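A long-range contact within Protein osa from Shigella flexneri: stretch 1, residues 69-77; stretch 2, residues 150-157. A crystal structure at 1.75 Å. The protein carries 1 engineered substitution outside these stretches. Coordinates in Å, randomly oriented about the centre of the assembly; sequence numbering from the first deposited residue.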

# COMPACT_ATOMS: atom_id res chain seq x y z
N VAL A 69 0.01 3.34 8.62
CA VAL A 69 0.75 4.32 7.85
C VAL A 69 0.00 4.57 6.54
O VAL A 69 -0.35 3.64 5.82
CB VAL A 69 2.19 3.84 7.55
CG1 VAL A 69 2.97 4.93 6.84
CG2 VAL A 69 2.89 3.41 8.85
N TYR A 70 -0.26 5.84 6.27
CA TYR A 70 -0.83 6.22 4.97
C TYR A 70 0.33 6.43 4.02
O TYR A 70 1.17 7.30 4.26
CB TYR A 70 -1.66 7.49 5.08
CG TYR A 70 -2.85 7.33 6.00
CD1 TYR A 70 -3.92 6.51 5.65
CD2 TYR A 70 -2.89 7.97 7.22
CE1 TYR A 70 -5.00 6.34 6.49
CE2 TYR A 70 -3.96 7.81 8.08
CZ TYR A 70 -5.01 7.00 7.70
OH TYR A 70 -6.07 6.86 8.55
N VAL A 71 0.39 5.64 2.96
CA VAL A 71 1.56 5.73 2.10
C VAL A 71 1.25 6.35 0.76
O VAL A 71 0.16 6.22 0.20
CB VAL A 71 2.24 4.34 1.87
CG1 VAL A 71 2.64 3.71 3.21
CG2 VAL A 71 1.34 3.40 1.10
N ASN A 72 2.24 7.07 0.27
CA ASN A 72 2.29 7.52 -1.10
C ASN A 72 2.46 6.30 -1.99
O ASN A 72 3.51 5.65 -1.96
CB ASN A 72 3.44 8.52 -1.26
CG ASN A 72 3.58 9.04 -2.67
OD1 ASN A 72 3.45 8.31 -3.64
ND2 ASN A 72 3.88 10.33 -2.78
N GLY A 73 1.44 5.98 -2.78
CA GLY A 73 1.49 4.80 -3.64
C GLY A 73 2.75 4.65 -4.48
O GLY A 73 3.35 3.57 -4.52
N LEU A 74 3.15 5.72 -5.16
CA LEU A 74 4.36 5.68 -5.99
C LEU A 74 5.62 5.42 -5.16
O LEU A 74 6.53 4.73 -5.61
CB LEU A 74 4.53 6.98 -6.77
CG LEU A 74 3.51 7.30 -7.86
CD1 LEU A 74 3.97 8.54 -8.61
CD2 LEU A 74 3.31 6.13 -8.83
N ALA A 75 5.68 6.00 -3.97
CA ALA A 75 6.84 5.79 -3.10
C ALA A 75 6.86 4.35 -2.58
O ALA A 75 7.92 3.74 -2.45
CB ALA A 75 6.83 6.76 -1.95
N PHE A 76 5.67 3.84 -2.26
CA PHE A 76 5.52 2.48 -1.76
C PHE A 76 5.96 1.49 -2.84
O PHE A 76 6.71 0.55 -2.56
CB PHE A 76 4.07 2.24 -1.34
CG PHE A 76 3.80 0.87 -0.80
CD1 PHE A 76 3.93 0.61 0.56
CD2 PHE A 76 3.38 -0.16 -1.64
CE1 PHE A 76 3.66 -0.65 1.06
CE2 PHE A 76 3.10 -1.41 -1.13
CZ PHE A 76 3.25 -1.66 0.22
N TYR A 77 5.48 1.73 -4.06
CA TYR A 77 5.83 0.96 -5.24
C TYR A 77 7.35 0.93 -5.41
O TYR A 77 7.93 -0.13 -5.59
CB TYR A 77 5.14 1.57 -6.47
CG TYR A 77 5.36 0.88 -7.81
CD1 TYR A 77 5.73 -0.46 -7.90
CD2 TYR A 77 5.16 1.60 -8.98
CE1 TYR A 77 5.91 -1.06 -9.14
CE2 TYR A 77 5.33 1.01 -10.21
CZ TYR A 77 5.71 -0.31 -10.29
OH TYR A 77 5.87 -0.86 -11.54
N GLU A 150 -3.77 2.77 -9.68
CA GLU A 150 -3.30 4.13 -9.41
C GLU A 150 -4.02 4.78 -8.23
O GLU A 150 -4.33 5.97 -8.26
CB GLU A 150 -3.49 5.01 -10.65
CG GLU A 150 -3.03 4.39 -11.95
CD GLU A 150 -1.56 4.60 -12.20
OE1 GLU A 150 -0.90 5.24 -11.34
OE2 GLU A 150 -1.06 4.14 -13.25
N VAL A 151 -4.30 4.01 -7.19
CA VAL A 151 -4.79 4.60 -5.95
C VAL A 151 -3.64 5.43 -5.36
O VAL A 151 -2.55 4.90 -5.10
CB VAL A 151 -5.27 3.54 -4.96
CG1 VAL A 151 -5.72 4.19 -3.67
CG2 VAL A 151 -6.38 2.71 -5.59
N ALA A 152 -3.88 6.73 -5.19
CA ALA A 152 -2.81 7.68 -4.87
C ALA A 152 -2.18 7.44 -3.49
O ALA A 152 -0.95 7.47 -3.34
CB ALA A 152 -3.34 9.10 -4.94
N VAL A 153 -3.05 7.24 -2.51
CA VAL A 153 -2.64 7.02 -1.12
C VAL A 153 -3.52 5.92 -0.54
O VAL A 153 -4.73 5.86 -0.81
CB VAL A 153 -2.77 8.33 -0.27
CG1 VAL A 153 -2.40 8.08 1.19
CG2 VAL A 153 -1.91 9.44 -0.85
N PHE A 154 -2.91 5.02 0.22
CA PHE A 154 -3.69 4.00 0.90
C PHE A 154 -3.01 3.66 2.22
O PHE A 154 -1.80 3.88 2.38
CB PHE A 154 -3.88 2.76 0.01
CG PHE A 154 -2.62 2.22 -0.62
CD1 PHE A 154 -1.81 1.34 0.08
CD2 PHE A 154 -2.28 2.55 -1.92
CE1 PHE A 154 -0.65 0.83 -0.50
CE2 PHE A 154 -1.13 2.04 -2.51
CZ PHE A 154 -0.31 1.17 -1.80
N PRO A 155 -3.78 3.15 3.19
CA PRO A 155 -3.19 2.76 4.47
C PRO A 155 -2.59 1.36 4.42
O PRO A 155 -3.05 0.52 3.64
CB PRO A 155 -4.37 2.81 5.44
CG PRO A 155 -5.59 2.69 4.59
CD PRO A 155 -5.24 3.00 3.17
N VAL A 156 -1.56 1.14 5.23
CA VAL A 156 -0.99 -0.19 5.43
C VAL A 156 -0.76 -0.35 6.92
O VAL A 156 -0.80 0.63 7.68
CB VAL A 156 0.34 -0.39 4.66
CG1 VAL A 156 0.12 -0.34 3.16
CG2 VAL A 156 1.37 0.66 5.09
N LEU A 157 -0.55 -1.59 7.34
CA LEU A 157 -0.37 -1.93 8.75
C LEU A 157 1.08 -2.30 9.06
O LEU A 157 1.72 -2.99 8.29
CB LEU A 157 -1.28 -3.10 9.14
CG LEU A 157 -2.77 -2.79 9.24
CD1 LEU A 157 -3.54 -4.09 9.37
CD2 LEU A 157 -3.01 -1.90 10.45
O HOH W 1 0.76 8.08 -5.38

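Residues 69-72 and 153-157 form neighbouring antiparallel strands whose N-to-C directions lie 137° apart, and stretch 1 turns straight from its strand into a helix at Gly-73. Val-69 and Val-156 make a hydrogen-bonded pair, with Val-69 N to Val-156 O at 3.0 Å and Val-156 N to Val-69 O at 2.8 Å. Val-71 and Phe-154 make the next: Val-71 N to Phe-154 O is 2.9 Å and almost linear, while the return bond, Phe-154 N to Val-71 O, is longer at 3.3 Å. Pro-155, which has no amide hydrogen, sits opposite Tyr-70 in a non-hydrogen-bonded pair, where none is called for; its CA approaches Val-69 O at 3.3 Å in a CA-H...O contact. Val-153 CA makes the same kind of contact with Val-71 O at 3.2 Å.

Beyond the last bridge pair, Gly-73, the first residue of the helix, donates from N to Ala-152 O at 2.9 Å. Glycine suits this position: an ideal CB would point toward stretch 2 and lie 2.9 Å from Val-151 O, a clash. Asn-72 caps the helix, its t side chain placing OD1 3.2 Å from Ala-75 N, which donates to it. One water donates to both Asn-72 OD1 (3.2 Å) and Ala-152 O (2.7 Å), tying the cap to the other stretch.

Side chains alternate between the two faces of the sheet. On one, Val-69, Val-71, Phe-154 and Val-156 are all buried, and Phe-76, from the helix, meets Phe-154 and Val-156 there. Phe-154, with chi1 in p, brings the end of its side chain nearer stretch 1: Val-71 CG2 lies over the ring face, 4.0 Å from the centroid of the Phe-154 ring, a CH-pi contact. The edge of Phe-154 points at the face of Phe-76, with centroids 5.5 Å apart and planes at 76°; the closest atoms are Phe-76 CD2 and Phe-154 CZ at 3.9 Å. Branched Val-156 fills the space alongside, its CG2 3.8 Å from Val-71 CG1 and its CG1 4.1 Å from Phe-76 CE1. These apolar groups need no polar partners, so they can be buried together where the helix meets the sheet.

The other face carries Tyr-70, Asn-72, Val-153 and Pro-155. Tyr-70 CD1 rests 3.7 Å from Pro-155 CB, and Tyr-70 CB lies 4.0 Å from Val-153 CG1, so the tyrosine touches both, while its hydroxyl is hydrogen-bonded elsewhere in the structure. In all, 531 Å² is buried between the two stretches, both sides summed.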